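Local coordinates for beta-lactamase-like protein (PDB 6B9V) that probably acts as a metal-dependent diphosphatase of the PhnP family, with a metallo-beta-lactamase-like fold, cleaving reactive FAD photoproducts, at residues L193-H203 and K225-L236. Residues are numbered along the deposited sequence; the frame is centred on the assembly and turned at random.
With ZN (zinc ion), chain F; MN (manganese (II) ion), chain C.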
loop_
_atom_site.group_PDB
_atom_site.type_symbol
_atom_site.label_atom_id
_atom_site.label_comp_id
_atom_site.label_asym_id
_atom_site.label_seq_id
_atom_site.Cartn_x
_atom_site.Cartn_y
_atom_site.Cartn_z
ATOM N N LEU A 193 32.660 -5.300 -6.239
ATOM C CA LEU A 193 31.729 -4.488 -5.439
ATOM C C LEU A 193 32.067 -4.499 -3.945
ATOM O O LEU A 193 32.604 -5.482 -3.438
ATOM C CB LEU A 193 30.297 -4.995 -5.625
ATOM C CG LEU A 193 29.738 -4.875 -7.042
ATOM C CD1 LEU A 193 28.491 -5.737 -7.197
ATOM C CD2 LEU A 193 29.460 -3.396 -7.365
ATOM N N ASP A 194 31.746 -3.405 -3.251
ATOM C CA ASP A 194 31.750 -3.377 -1.789
ATOM C C ASP A 194 30.450 -3.973 -1.252
ATOM O O ASP A 194 30.440 -4.680 -0.238
ATOM C CB ASP A 194 31.896 -1.947 -1.254
ATOM C CG ASP A 194 33.292 -1.401 -1.403
ATOM O OD1 ASP A 194 34.245 -2.205 -1.429
ATOM O OD2 ASP A 194 33.431 -0.162 -1.481
ATOM N N ILE A 195 29.361 -3.671 -1.953
ATOM C CA ILE A 195 28.011 -4.052 -1.546
ATOM C C ILE A 195 27.247 -4.640 -2.728
ATOM O O ILE A 195 27.160 -4.017 -3.796
ATOM C CB ILE A 195 27.215 -2.849 -0.999
ATOM C CG1 ILE A 195 27.857 -2.309 0.277
ATOM C CG2 ILE A 195 25.769 -3.243 -0.713
ATOM C CD1 ILE A 195 27.164 -1.087 0.792
ATOM N N LEU A 196 26.671 -5.821 -2.530
ATOM C CA LEU A 196 25.833 -6.440 -3.561
ATOM C C LEU A 196 24.516 -6.965 -2.980
ATOM O O LEU A 196 24.519 -7.686 -1.980
ATOM C CB LEU A 196 26.590 -7.581 -4.239
ATOM C CG LEU A 196 25.803 -8.453 -5.224
ATOM C CD1 LEU A 196 25.340 -7.635 -6.424
ATOM C CD2 LEU A 196 26.664 -9.638 -5.668
ATOM N N PHE A 197 23.395 -6.594 -3.590
ATOM C CA PHE A 197 22.111 -7.195 -3.220
ATOM C C PHE A 197 21.698 -8.211 -4.278
ATOM O O PHE A 197 21.774 -7.924 -5.465
ATOM C CB PHE A 197 21.016 -6.133 -3.057
ATOM C CG PHE A 197 21.031 -5.450 -1.705
ATOM C CD1 PHE A 197 22.051 -4.576 -1.375
ATOM C CD2 PHE A 197 20.017 -5.680 -0.779
ATOM C CE1 PHE A 197 22.083 -3.952 -0.130
ATOM C CE2 PHE A 197 20.038 -5.066 0.474
ATOM C CZ PHE A 197 21.071 -4.200 0.799
ATOM N N LEU A 198 21.286 -9.396 -3.834
ATOM C CA LEU A 198 20.725 -10.425 -4.707
ATOM C C LEU A 198 19.383 -10.904 -4.183
ATOM O O LEU A 198 19.168 -10.966 -2.982
ATOM C CB LEU A 198 21.656 -11.645 -4.821
ATOM C CG LEU A 198 23.068 -11.405 -5.355
ATOM C CD1 LEU A 198 23.877 -12.722 -5.282
ATOM C CD2 LEU A 198 23.021 -10.883 -6.782
ATOM N N ASP A 199 18.514 -11.276 -5.111
ATOM C CA ASP A 199 17.276 -12.015 -4.835
ATOM C C ASP A 199 17.569 -13.340 -4.111
ATOM O O ASP A 199 18.436 -14.099 -4.549
ATOM C CB ASP A 199 16.582 -12.271 -6.191
ATOM C CG ASP A 199 15.251 -12.991 -6.072
ATOM O OD1 ASP A 199 15.235 -14.201 -5.775
ATOM O OD2 ASP A 199 14.217 -12.344 -6.327
ATOM N N ALA A 200 16.884 -13.618 -2.998
ATOM C CA ALA A 200 16.845 -14.996 -2.472
ATOM C C ALA A 200 15.483 -15.229 -1.820
ATOM O O ALA A 200 15.219 -14.778 -0.696
ATOM C CB ALA A 200 18.003 -15.268 -1.479
ATOM N N LEU A 201 14.611 -15.909 -2.559
ATOM C CA LEU A 201 13.213 -16.018 -2.177
ATOM C C LEU A 201 12.973 -17.054 -1.094
ATOM O O LEU A 201 12.239 -16.802 -0.141
ATOM C CB LEU A 201 12.362 -16.356 -3.401
ATOM C CG LEU A 201 10.870 -16.610 -3.162
ATOM C CD1 LEU A 201 10.171 -15.270 -2.828
ATOM C CD2 LEU A 201 10.222 -17.288 -4.380
ATOM N N ARG A 202 13.562 -18.234 -1.268
ATOM C CA ARG A 202 13.214 -19.398 -0.461
ATOM C C ARG A 202 14.225 -20.507 -0.743
ATOM O O ARG A 202 15.154 -20.308 -1.523
ATOM C CB ARG A 202 11.797 -19.853 -0.783
ATOM C CG ARG A 202 11.671 -20.481 -2.181
ATOM C CD ARG A 202 10.216 -20.695 -2.586
ATOM N NE ARG A 202 10.092 -21.499 -3.809
ATOM C CZ ARG A 202 8.925 -21.858 -4.351
ATOM N NH1 ARG A 202 7.784 -21.488 -3.784
ATOM N NH2 ARG A 202 8.890 -22.598 -5.457
ATOM N N HIS A 203 14.045 -21.670 -0.124
ATOM C CA HIS A 203 14.970 -22.774 -0.325
ATOM C C HIS A 203 14.744 -23.517 -1.653
ATOM O O HIS A 203 15.704 -23.907 -2.318
ATOM C CB HIS A 203 14.868 -23.763 0.842
ATOM C CG HIS A 203 15.437 -23.248 2.128
ATOM N ND1 HIS A 203 16.791 -23.230 2.391
ATOM C CD2 HIS A 203 14.835 -22.763 3.240
ATOM C CE1 HIS A 203 16.998 -22.741 3.601
ATOM N NE2 HIS A 203 15.829 -22.455 4.139
ATOM N N LYS A 225 32.440 -7.536 -1.284
ATOM C CA LYS A 225 32.912 -7.483 0.102
ATOM C C LYS A 225 31.809 -7.973 1.044
ATOM O O LYS A 225 32.044 -8.812 1.915
ATOM C CB LYS A 225 33.335 -6.065 0.489
ATOM C CG LYS A 225 34.766 -5.707 0.175
ATOM C CD LYS A 225 35.140 -4.406 0.881
ATOM C CE LYS A 225 34.723 -4.450 2.349
ATOM N NZ LYS A 225 34.994 -3.173 3.062
ATOM N N HIS A 226 30.613 -7.428 0.862
ATOM C CA HIS A 226 29.430 -7.874 1.596
ATOM C C HIS A 226 28.269 -8.094 0.641
ATOM O O HIS A 226 27.945 -7.220 -0.178
ATOM C CB HIS A 226 29.036 -6.856 2.672
ATOM C CG HIS A 226 30.060 -6.717 3.755
ATOM N ND1 HIS A 226 30.987 -5.699 3.776
ATOM C CD2 HIS A 226 30.329 -7.495 4.831
ATOM C CE1 HIS A 226 31.775 -5.845 4.827
ATOM N NE2 HIS A 226 31.399 -6.928 5.483
ATOM N N THR A 227 27.641 -9.260 0.752
ATOM C CA THR A 227 26.496 -9.574 -0.087
ATOM C C THR A 227 25.255 -9.687 0.814
ATOM O O THR A 227 25.302 -10.310 1.875
ATOM C CB THR A 227 26.701 -10.896 -0.878
ATOM O OG1 THR A 227 27.891 -10.814 -1.684
ATOM C CG2 THR A 227 25.504 -11.175 -1.779
ATOM N N TYR A 228 24.161 -9.071 0.387
ATOM C CA TYR A 228 22.905 -9.120 1.122
ATOM C C TYR A 228 21.821 -9.715 0.248
ATOM O O TYR A 228 21.732 -9.396 -0.937
ATOM C CB TYR A 228 22.486 -7.713 1.573
ATOM C CG TYR A 228 23.473 -7.126 2.534
ATOM C CD1 TYR A 228 24.548 -6.378 2.082
ATOM C CD2 TYR A 228 23.361 -7.368 3.888
ATOM C CE1 TYR A 228 25.467 -5.864 2.959
ATOM C CE2 TYR A 228 24.283 -6.849 4.780
ATOM C CZ TYR A 228 25.325 -6.093 4.303
ATOM O OH TYR A 228 26.253 -5.581 5.172
ATOM N N PHE A 229 20.978 -10.560 0.829
ATOM C CA PHE A 229 19.870 -11.123 0.076
ATOM C C PHE A 229 18.578 -10.367 0.374
ATOM O O PHE A 229 18.348 -9.909 1.505
ATOM C CB PHE A 229 19.675 -12.605 0.388
ATOM C CG PHE A 229 20.819 -13.494 -0.059
ATOM C CD1 PHE A 229 21.678 -13.104 -1.079
ATOM C CD2 PHE A 229 21.024 -14.721 0.548
ATOM C CE1 PHE A 229 22.729 -13.942 -1.494
ATOM C CE2 PHE A 229 22.071 -15.565 0.143
ATOM C CZ PHE A 229 22.918 -15.173 -0.877
ATOM N N THR A 230 17.716 -10.273 -0.628
ATOM C CA THR A 230 16.449 -9.547 -0.436
ATOM C C THR A 230 15.334 -10.282 -1.184
ATOM O O THR A 230 15.575 -11.352 -1.759
ATOM C CB THR A 230 16.589 -8.079 -0.903
ATOM O OG1 THR A 230 15.416 -7.326 -0.550
ATOM C CG2 THR A 230 16.817 -8.008 -2.424
ATOM N N HIS A 231 14.121 -9.724 -1.164
ATOM C CA HIS A 231 12.913 -10.351 -1.733
ATOM C C HIS A 231 12.584 -11.662 -0.997
ATOM O O HIS A 231 12.079 -12.616 -1.575
ATOM C CB HIS A 231 13.063 -10.601 -3.236
ATOM C CG HIS A 231 11.773 -10.488 -3.990
ATOM N ND1 HIS A 231 10.755 -11.404 -3.859
ATOM C CD2 HIS A 231 11.334 -9.557 -4.869
ATOM C CE1 HIS A 231 9.742 -11.048 -4.634
ATOM N NE2 HIS A 231 10.060 -9.921 -5.241
ATOM N N ILE A 232 12.814 -11.644 0.309
ATOM C CA ILE A 232 12.779 -12.838 1.148
ATOM C C ILE A 232 11.356 -13.221 1.567
ATOM O O ILE A 232 10.588 -12.355 1.983
ATOM C CB ILE A 232 13.622 -12.614 2.412
ATOM C CG1 ILE A 232 15.096 -12.379 2.035
ATOM C CG2 ILE A 232 13.468 -13.788 3.391
ATOM C CD1 ILE A 232 15.861 -11.622 3.097
ATOM N N SER A 233 11.030 -14.511 1.470
ATOM C CA SER A 233 9.701 -15.027 1.840
ATOM C C SER A 233 9.685 -15.631 3.247
ATOM O O SER A 233 10.730 -15.744 3.896
ATOM C CB SER A 233 9.247 -16.092 0.831
ATOM O OG SER A 233 9.896 -17.328 1.098
ATOM N N HIS A 234 8.507 -16.043 3.726
ATOM C CA HIS A 234 8.427 -16.647 5.056
ATOM C C HIS A 234 9.109 -18.013 5.151
ATOM O O HIS A 234 9.190 -18.619 6.225
ATOM C CB HIS A 234 6.950 -16.724 5.532
ATOM C CG HIS A 234 6.043 -17.569 4.686
ATOM N ND1 HIS A 234 4.850 -18.103 5.128
ATOM C CD2 HIS A 234 6.208 -18.037 3.421
ATOM C CE1 HIS A 234 4.298 -18.818 4.164
ATOM N NE2 HIS A 234 5.103 -18.796 3.118
ATOM N N ASP A 235 9.639 -18.487 4.033
ATOM C CA ASP A 235 10.394 -19.734 4.028
ATOM C C ASP A 235 11.733 -19.607 4.755
ATOM O O ASP A 235 12.321 -20.617 5.129
ATOM C CB ASP A 235 10.646 -20.198 2.587
ATOM C CG ASP A 235 10.956 -21.679 2.493
ATOM O OD1 ASP A 235 10.156 -22.476 3.024
ATOM O OD2 ASP A 235 12.000 -22.047 1.896
ATOM N N LEU A 236 12.222 -18.376 4.928
ATOM C CA LEU A 236 13.562 -18.150 5.472
ATOM C C LEU A 236 13.551 -17.370 6.793
ATOM O O LEU A 236 13.362 -16.149 6.791
ATOM C CB LEU A 236 14.423 -17.399 4.445
ATOM C CG LEU A 236 14.572 -18.018 3.048
ATOM C CD1 LEU A 236 15.322 -17.092 2.088
ATOM C CD2 LEU A 236 15.289 -19.332 3.153
HETATM ZN ZN ZN F . 4.029 -17.983 7.000
HETATM MN MN MN C . 9.077 -8.764 -6.795
#
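Lys225 opens the pairing with its backbone N on Leu193 O; its side chain runs beside that of Asp194, pointing the same way, with CD 3.3 Å from Asp194 OD1. From His226 to Thr230 the strand runs parallel to 195-199: Leu196 N and O bond to His226 O and Tyr228 N, Leu198 N and O to Tyr228 O and Thr230 N. Tyr228 lays its CB over the centre of the Phe197 ring, 3.8 Å from the centroid, a CH-pi contact. The two rings, 27° from parallel, are slid apart and barely overlap. Phe229 projects from the other face, its CG 3.6 Å from Ala200 CB. Thr230 O takes Ala200 N-H, the last bond of the series. Beyond the strand, His231 NE2 binds manganese at 2.2 Å, alongside Asp82, His83 and Asp178. Ser233 grips Leu201 O twice, from N and from OG (2.7 Å). Standing between backbone N and carbonyl carbon, that OG also accepts from Asp235 N (3.2 Å), an ST turn. His234 ND1 joins Cys23, Cys25 and Cys28 on zinc, so this one chain exit of the metallo-beta-lactamase-like fold serves both metal sites. Asp235 OD2 receives His203 N at 2.9 Å, nearly straight (170°). Leu236 CD2 lies over one His203 ring face, displaced toward its rim, 3.6 Å from the centroid (CH-pi). Within the mixed sheet, helix 212-222 completes the beta-alpha-beta unit and packs on Leu198 and Phe229; strand 257-263 meets Phe197 and Tyr228 on the opposite face, and strand 173-176 flanks 195-199.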